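Local coordinates for FEZ-1 protein (Fluoribacter gormanii, PDB 5WCK) that probably hydrolyses beta-lactam antibiotics as a monomeric, zinc-dependent subclass B3 metallo-beta-lactamase, at residues F109-A112 against S116-F119; V98-I101 against S107-H110; K222-L227 against N234-P239. The protein carries 2 engineered substitutions. All blocks are in the same frame, centred on the assembly; numbering follows the deposited sequence.

Contact 1: residues F109-A112 against S116-F119; sequences FHYA and STYF
Tyr118 reaches across from one limb of the loop to the other and places its phenol oxygen on the backbone of Ala112. Its CG lies anti to the carbonyl carbon (chi1 -62°), sending the ring toward Ala112. The bond is short, with Tyr118 OH giving its proton to Ala112 O at 2.5 Å. The C=O...donor angle of 152° makes the approach fairly head-on to the carbonyl, although tilted from its plane. Ala112 O lies in the plane of the Tyr118 ring, at its edge, and the ring atom CE1 of Tyr118 is 3.4 Å from it. The second meeting is between Tyr111 and Thr117, whose side chains cross nearly at right angles. Here Thr117 OG1 comes to 3.4 Å from Tyr111 CB, while the methyl CG2 sits obliquely by the ring, 3.9 Å from Tyr111 CD1. Both limbs belong to the long loop joining helix 95-103 to strand 126-128 in this metallo-beta-lactamase fold, and Tyr111 carries the contact toward the active site: its ring meets that of His73, a zinc ligand, with the planes almost perpendicular. Tyr111 OH is hydrogen-bonded to Asn178 ND2, and one face of the ring takes His110 CD2, offset toward the rim. Thr117 holds OG1 between its own N and carbonyl carbon (chi1 68°), and from there the hydroxyl is hydrogen-bonded to Asp114 O, three residues earlier.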
loop_
_atom_site.group_PDB
_atom_site.type_symbol
_atom_site.label_atom_id
_atom_site.label_comp_id
_atom_site.label_asym_id
_atom_site.label_seq_id
_atom_site.Cartn_x
_atom_site.Cartn_y
_atom_site.Cartn_z
ATOM N N PHE A 109 -4.390 16.746 -5.377
ATOM C CA PHE A 109 -3.732 17.618 -6.345
ATOM C C PHE A 109 -4.241 17.390 -7.757
ATOM O O PHE A 109 -4.132 18.309 -8.600
ATOM C CB PHE A 109 -2.205 17.465 -6.340
ATOM C CG PHE A 109 -1.681 16.260 -7.096
ATOM C CD1 PHE A 109 -1.505 15.045 -6.456
ATOM C CD2 PHE A 109 -1.340 16.360 -8.442
ATOM C CE1 PHE A 109 -1.016 13.947 -7.152
ATOM C CE2 PHE A 109 -0.858 15.258 -9.133
ATOM C CZ PHE A 109 -0.694 14.061 -8.479
ATOM N N HIS A 110 -4.735 16.178 -8.049
ATOM C CA HIS A 110 -5.144 15.818 -9.383
ATOM C C HIS A 110 -6.658 15.635 -9.508
ATOM O O HIS A 110 -7.227 16.027 -10.531
ATOM C CB HIS A 110 -4.427 14.549 -9.865
ATOM C CG HIS A 110 -4.650 14.327 -11.314
ATOM N ND1 HIS A 110 -3.948 15.013 -12.280
ATOM C CD2 HIS A 110 -5.525 13.556 -11.965
ATOM C CE1 HIS A 110 -4.391 14.651 -13.459
ATOM N NE2 HIS A 110 -5.352 13.775 -13.297
ATOM N N TYR A 111 -7.287 15.012 -8.496
ATOM C CA TYR A 111 -8.682 14.494 -8.591
ATOM C C TYR A 111 -9.658 15.342 -7.755
ATOM O O TYR A 111 -10.803 14.936 -7.559
ATOM C CB TYR A 111 -8.760 13.032 -8.145
ATOM C CG TYR A 111 -7.969 12.084 -9.013
ATOM C CD1 TYR A 111 -8.395 11.741 -10.284
ATOM C CD2 TYR A 111 -6.771 11.555 -8.551
ATOM C CE1 TYR A 111 -7.657 10.868 -11.077
ATOM C CE2 TYR A 111 -6.001 10.722 -9.349
ATOM C CZ TYR A 111 -6.442 10.375 -10.610
ATOM O OH TYR A 111 -5.716 9.537 -11.421
ATOM N N ALA A 112 -9.231 16.535 -7.312
ATOM C CA ALA A 112 -10.101 17.438 -6.492
ATOM C C ALA A 112 -11.456 17.667 -7.168
ATOM O O ALA A 112 -12.484 17.772 -6.468
ATOM C CB ALA A 112 -9.400 18.742 -6.238
ATOM N N SER A 116 -16.140 11.233 -8.441
ATOM C CA SER A 116 -16.125 9.777 -8.499
ATOM C C SER A 116 -14.973 9.196 -7.667
ATOM O O SER A 116 -14.957 7.977 -7.418
ATOM C CB SER A 116 -16.072 9.278 -9.921
ATOM O OG SER A 116 -14.749 9.384 -10.465
ATOM N N THR A 117 -14.021 10.054 -7.265
ATOM C CA THR A 117 -12.846 9.631 -6.503
ATOM C C THR A 117 -12.961 9.983 -5.021
ATOM O O THR A 117 -12.050 9.667 -4.252
ATOM C CB THR A 117 -11.563 10.255 -7.078
ATOM O OG1 THR A 117 -11.562 11.675 -6.864
ATOM C CG2 THR A 117 -11.385 9.929 -8.543
ATOM N N TYR A 118 -14.057 10.634 -4.608
ATOM C CA TYR A 118 -14.186 11.058 -3.237
ATOM C C TYR A 118 -14.530 9.854 -2.355
ATOM O O TYR A 118 -14.988 8.816 -2.825
ATOM C CB TYR A 118 -15.285 12.108 -3.062
ATOM C CG TYR A 118 -15.110 13.415 -3.792
ATOM C CD1 TYR A 118 -13.914 13.806 -4.375
ATOM C CD2 TYR A 118 -16.193 14.270 -3.916
ATOM C CE1 TYR A 118 -13.789 15.019 -5.037
ATOM C CE2 TYR A 118 -16.088 15.484 -4.576
ATOM C CZ TYR A 118 -14.882 15.862 -5.144
ATOM O OH TYR A 118 -14.797 17.056 -5.794
ATOM N N PHE A 119 -14.254 9.994 -1.063
ATOM C CA PHE A 119 -14.542 8.935 -0.095
ATOM C C PHE A 119 -14.832 9.565 1.268
ATOM O O PHE A 119 -14.651 10.750 1.476
ATOM C CB PHE A 119 -13.376 7.930 -0.083
ATOM C CG PHE A 119 -12.007 8.526 0.120
ATOM C CD1 PHE A 119 -11.281 9.037 -0.951
ATOM C CD2 PHE A 119 -11.416 8.543 1.369
ATOM C CE1 PHE A 119 -10.014 9.570 -0.765
ATOM C CE2 PHE A 119 -10.156 9.080 1.556
ATOM C CZ PHE A 119 -9.456 9.592 0.487
#

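Contact 2: residues V98-I101 against S107-H110; sequences VSVI and SDFH
The carboxylate of Asp108 is the flat group beside Val100 of the helix, with Val100 CG1 4.3 Å from Asp108 OD2. Its other oxygen is used by the backbone of its own limb: His110 N donates to Asp108 OD1 over 2.8 Å, on the anti side and 16° out of the carboxylate plane, which makes an Asx turn. Tyr111 N gives OD1 a second hydrogen bond, so two backbone amides together limit how the carboxylate can rotate. Next along the chain, the ring of Phe109 has His110 CB over one face, 3.7 Å above the plane and displaced toward the rim, and it forms edge-to-face contacts with Tyr181 and Tyr189.

The helix itself is gripped by Ser107. Ser107 OG and Ser99 OG are hydrogen-bonded at 2.7 Å, and either hydroxyl could be the donor. Ser99 extends its OG away from its own backbone N (chi1 174°), toward the loop that follows the helix, whereas Ser107 folds its OG back over its main chain (chi1 70°), which also brings it to 3.7 Å from Val100 CG2. That same methyl, Val100 CG2, rests 3.8 Å from Asp108 CA, so Val100 lies against the backbone as well as beside the carboxylate. Ser103 adds a second polar link near the end of the helix, its OG bonded both to Ser99 O and to Ser107 N.

Helix 95-103 thus holds the start of the following loop on its Ser99 and Val100 side, while Val98 and Ile101 point away from that loop and pack on strand 90-94; from the loop, the side chain of Asp108 touches His73, a ligand of one zinc ion.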
loop_
_atom_site.group_PDB
_atom_site.type_symbol
_atom_site.label_atom_id
_atom_site.label_comp_id
_atom_site.label_asym_id
_atom_site.label_seq_id
_atom_site.Cartn_x
_atom_site.Cartn_y
_atom_site.Cartn_z
ATOM N N VAL A 98 -2.185 13.545 4.552
ATOM C CA VAL A 98 -3.208 13.756 5.593
ATOM C C VAL A 98 -4.335 14.640 5.055
ATOM O O VAL A 98 -5.514 14.331 5.284
ATOM C CB VAL A 98 -2.588 14.318 6.871
ATOM C CG1 VAL A 98 -3.669 14.809 7.843
ATOM C CG2 VAL A 98 -1.692 13.267 7.528
ATOM N N SER A 99 -3.986 15.706 4.311
ATOM C CA SER A 99 -5.034 16.606 3.808
ATOM C C SER A 99 -6.059 15.828 2.973
ATOM O O SER A 99 -7.278 16.052 3.056
ATOM C CB SER A 99 -4.454 17.745 3.021
ATOM O OG SER A 99 -5.491 18.509 2.435
ATOM N N VAL A 100 -5.579 14.928 2.108
ATOM C CA VAL A 100 -6.504 14.171 1.274
ATOM C C VAL A 100 -7.408 13.270 2.126
ATOM O O VAL A 100 -8.604 13.157 1.854
ATOM C CB VAL A 100 -5.756 13.373 0.192
ATOM C CG1 VAL A 100 -6.661 12.405 -0.510
ATOM C CG2 VAL A 100 -5.106 14.325 -0.797
ATOM N N ILE A 101 -6.848 12.627 3.146
ATOM C CA ILE A 101 -7.654 11.767 4.003
ATOM C C ILE A 101 -8.718 12.599 4.749
ATOM O O ILE A 101 -9.883 12.210 4.791
ATOM C CB ILE A 101 -6.745 10.954 4.939
ATOM C CG1 ILE A 101 -5.844 9.994 4.147
ATOM C CG2 ILE A 101 -7.568 10.213 5.986
ATOM C CD1 ILE A 101 -6.585 9.073 3.216
ATOM N N SER A 107 -9.135 17.645 -1.585
ATOM C CA SER A 107 -7.895 18.398 -1.700
ATOM C C SER A 107 -6.857 17.713 -2.609
ATOM O O SER A 107 -5.716 18.152 -2.684
ATOM C CB SER A 107 -7.284 18.692 -0.363
ATOM O OG SER A 107 -6.778 17.495 0.240
ATOM N N ASP A 108 -7.244 16.638 -3.288
ATOM C CA ASP A 108 -6.281 15.870 -4.094
ATOM C C ASP A 108 -5.717 16.771 -5.199
ATOM O O ASP A 108 -6.470 17.459 -5.897
ATOM C CB ASP A 108 -6.967 14.642 -4.685
ATOM C CG ASP A 108 -6.017 13.659 -5.346
ATOM O OD1 ASP A 108 -5.504 13.972 -6.456
ATOM O OD2 ASP A 108 -5.814 12.590 -4.741
ATOM N N PHE A 109 -4.390 16.746 -5.377
ATOM C CA PHE A 109 -3.732 17.618 -6.345
ATOM C C PHE A 109 -4.241 17.390 -7.757
ATOM O O PHE A 109 -4.132 18.309 -8.600
ATOM C CB PHE A 109 -2.205 17.465 -6.340
ATOM C CG PHE A 109 -1.681 16.260 -7.096
ATOM C CD1 PHE A 109 -1.505 15.045 -6.456
ATOM C CD2 PHE A 109 -1.340 16.360 -8.442
ATOM C CE1 PHE A 109 -1.016 13.947 -7.152
ATOM C CE2 PHE A 109 -0.858 15.258 -9.133
ATOM C CZ PHE A 109 -0.694 14.061 -8.479
ATOM N N HIS A 110 -4.735 16.178 -8.049
ATOM C CA HIS A 110 -5.144 15.818 -9.383
ATOM C C HIS A 110 -6.658 15.635 -9.508
ATOM O O HIS A 110 -7.227 16.027 -10.531
ATOM C CB HIS A 110 -4.427 14.549 -9.865
ATOM C CG HIS A 110 -4.650 14.327 -11.314
ATOM N ND1 HIS A 110 -3.948 15.013 -12.280
ATOM C CD2 HIS A 110 -5.525 13.556 -11.965
ATOM C CE1 HIS A 110 -4.391 14.651 -13.459
ATOM N NE2 HIS A 110 -5.352 13.775 -13.297
#

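Contact 3: residues K222-L227 against N234-P239; sequences KNKYVL and NPFVDP
Lys224 leaves its helix directly toward the loop and finds partners there along its whole chain. Lys224 CB lies over one face of the Phe236 ring in a CH-pi contact, 3.9 Å from the centroid and 25° off the ring normal, displaced toward the rim where CZ and CE1 sit. With CG beside the backbone N (chi1 -75°) and the chain extended beyond it, the methylenes run past the backbone of Pro235, Lys224 CD lying 3.5 Å from Pro235 O. CE passes Asp238 OD2 before Lys224 NZ closes a salt bridge to that oxygen at 2.8 Å, meeting it on the anti side of the carboxylate, slightly (18°) out of its plane. The ammonium also donates to Phe219 O and to a water, which passes a hydrogen bond on to Phe236 O. This buried charge therefore has three acceptors, and it ties helix 221-229 to the loop that leads into helix 239-262. Asp238 is the N-cap of that last helix, its OD1 accepting from Gly241 N, and the nearby cation probably stabilises its negative charge. Earlier, Asn234 begins a type I turn and an Asx turn, Asn234 OD1 taking the N-H of Phe236 N at 3.0 Å. Pro235 lies against the helix backbone: its CG is 3.3 Å from Lys224 O. Pro235 CB packs 3.8 Å from Leu227 CB, the two side chains running antiparallel.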
loop_
_atom_site.group_PDB
_atom_site.type_symbol
_atom_site.label_atom_id
_atom_site.label_comp_id
_atom_site.label_asym_id
_atom_site.label_seq_id
_atom_site.Cartn_x
_atom_site.Cartn_y
_atom_site.Cartn_z
ATOM N N LYS A 222 -1.500 -13.754 -7.972
ATOM C CA LYS A 222 -2.251 -14.972 -8.343
ATOM C C LYS A 222 -1.321 -16.154 -8.629
ATOM O O LYS A 222 -1.521 -17.243 -8.078
ATOM C CB LYS A 222 -3.156 -14.725 -9.552
ATOM C CG LYS A 222 -4.278 -13.732 -9.316
ATOM C CD LYS A 222 -4.963 -13.398 -10.612
ATOM C CE LYS A 222 -6.139 -12.474 -10.481
ATOM N NZ LYS A 222 -6.645 -12.116 -11.821
ATOM N N ASN A 223 -0.317 -15.972 -9.497
ATOM C CA ASN A 223 0.580 -17.073 -9.867
ATOM C C ASN A 223 1.412 -17.506 -8.657
ATOM O O ASN A 223 1.659 -18.679 -8.474
ATOM C CB ASN A 223 1.446 -16.745 -11.082
ATOM C CG ASN A 223 0.617 -16.618 -12.345
ATOM O OD1 ASN A 223 -0.094 -17.553 -12.741
ATOM N ND2 ASN A 223 0.670 -15.458 -12.988
ATOM N N LYS A 224 1.826 -16.556 -7.813
ATOM C CA LYS A 224 2.606 -16.909 -6.647
ATOM C C LYS A 224 1.755 -17.694 -5.638
ATOM O O LYS A 224 2.248 -18.589 -5.002
ATOM C CB LYS A 224 3.213 -15.658 -6.024
ATOM C CG LYS A 224 4.392 -15.117 -6.824
ATOM C CD LYS A 224 4.923 -13.813 -6.288
ATOM C CE LYS A 224 6.101 -13.297 -7.088
ATOM N NZ LYS A 224 6.447 -11.904 -6.730
ATOM N N TYR A 225 0.492 -17.302 -5.451
ATOM C CA TYR A 225 -0.418 -18.015 -4.546
ATOM C C TYR A 225 -0.592 -19.461 -5.023
ATOM O O TYR A 225 -0.576 -20.362 -4.212
ATOM C CB TYR A 225 -1.787 -17.348 -4.428
ATOM C CG TYR A 225 -2.728 -18.080 -3.507
ATOM C CD1 TYR A 225 -2.590 -18.000 -2.138
ATOM C CD2 TYR A 225 -3.706 -18.926 -4.014
ATOM C CE1 TYR A 225 -3.432 -18.693 -1.277
ATOM C CE2 TYR A 225 -4.562 -19.606 -3.171
ATOM C CZ TYR A 225 -4.425 -19.499 -1.802
ATOM O OH TYR A 225 -5.278 -20.189 -0.981
ATOM N N VAL A 226 -0.747 -19.656 -6.337
ATOM C CA VAL A 226 -0.813 -20.999 -6.891
ATOM C C VAL A 226 0.446 -21.786 -6.514
ATOM O O VAL A 226 0.336 -22.945 -6.101
ATOM C CB VAL A 226 -1.047 -20.975 -8.405
ATOM C CG1 VAL A 226 -0.853 -22.358 -9.019
ATOM C CG2 VAL A 226 -2.430 -20.441 -8.727
ATOM N N LEU A 227 1.643 -21.187 -6.640
ATOM C CA LEU A 227 2.885 -21.879 -6.256
ATOM C C LEU A 227 2.869 -22.206 -4.756
ATOM O O LEU A 227 3.365 -23.245 -4.342
ATOM C CB LEU A 227 4.099 -21.019 -6.615
ATOM C CG LEU A 227 4.361 -20.835 -8.107
ATOM C CD1 LEU A 227 5.528 -19.893 -8.324
ATOM C CD2 LEU A 227 4.636 -22.151 -8.809
ATOM N N ASN A 234 8.957 -20.435 -0.378
ATOM C CA ASN A 234 8.226 -19.174 -0.406
ATOM C C ASN A 234 8.313 -18.465 -1.743
ATOM O O ASN A 234 9.269 -17.861 -1.990
ATOM C CB ASN A 234 8.611 -18.351 0.804
ATOM C CG ASN A 234 7.473 -17.424 1.103
ATOM O OD1 ASN A 234 6.716 -17.123 0.207
ATOM N ND2 ASN A 234 7.373 -16.999 2.341
ATOM N N PRO A 235 7.288 -18.596 -2.591
ATOM C CA PRO A 235 7.296 -17.876 -3.857
ATOM C C PRO A 235 7.162 -16.348 -3.732
ATOM O O PRO A 235 7.430 -15.652 -4.720
ATOM C CB PRO A 235 6.076 -18.418 -4.611
ATOM C CG PRO A 235 5.182 -18.974 -3.533
ATOM C CD PRO A 235 6.109 -19.460 -2.444
ATOM N N PHE A 236 6.830 -15.860 -2.524
ATOM C CA PHE A 236 6.740 -14.420 -2.309
ATOM C C PHE A 236 8.136 -13.856 -2.023
ATOM O O PHE A 236 8.301 -12.656 -2.032
ATOM C CB PHE A 236 5.710 -14.083 -1.233
ATOM C CG PHE A 236 4.312 -14.359 -1.720
ATOM C CD1 PHE A 236 3.653 -13.444 -2.516
ATOM C CD2 PHE A 236 3.721 -15.597 -1.508
ATOM C CE1 PHE A 236 2.402 -13.725 -3.047
ATOM C CE2 PHE A 236 2.468 -15.873 -2.023
ATOM C CZ PHE A 236 1.819 -14.949 -2.805
ATOM N N VAL A 237 9.132 -14.714 -1.804
ATOM C CA VAL A 237 10.549 -14.275 -1.814
ATOM C C VAL A 237 10.951 -14.153 -3.278
ATOM O O VAL A 237 11.123 -15.154 -3.979
ATOM C CB VAL A 237 11.473 -15.236 -1.030
ATOM C CG1 VAL A 237 12.943 -14.832 -1.144
ATOM C CG2 VAL A 237 11.055 -15.341 0.411
ATOM N N ASP A 238 11.047 -12.897 -3.745
ATOM C CA ASP A 238 11.231 -12.633 -5.165
ATOM C C ASP A 238 12.054 -11.365 -5.340
ATOM O O ASP A 238 11.582 -10.378 -5.894
ATOM C CB ASP A 238 9.885 -12.487 -5.871
ATOM C CG ASP A 238 9.955 -12.321 -7.382
ATOM O OD1 ASP A 238 11.004 -12.678 -7.993
ATOM O OD2 ASP A 238 8.954 -11.823 -7.960
ATOM N N PRO A 239 13.325 -11.363 -4.916
ATOM C CA PRO A 239 14.178 -10.186 -5.080
ATOM C C PRO A 239 14.417 -9.772 -6.537
ATOM O O PRO A 239 14.541 -8.567 -6.822
ATOM C CB PRO A 239 15.488 -10.580 -4.385
ATOM C CG PRO A 239 15.464 -12.094 -4.396
ATOM C CD PRO A 239 14.015 -12.450 -4.211
HETATM O O HOH W 1 6.559 -11.572 -3.937
#

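In the fold
Contact 2 comes first along the chain, closing the turn after helix 95-103 by bringing residues 107-110 back to the helix. Contact 1 starts on that same limb, sharing Phe109 and His110, and closes the next bend, 109-112 against 116-119. The two follow one another rather than nest, and they touch through Phe119, whose ring packs on Val100 and Ile101. Together they shape the path from the helix toward strand 126-128, close to the zinc site. Contact 3 closes much later, between helix 221-229 and the loop leading into helix 239-262; its centre lies about 34 Å from those of both others, across the centre of the chain.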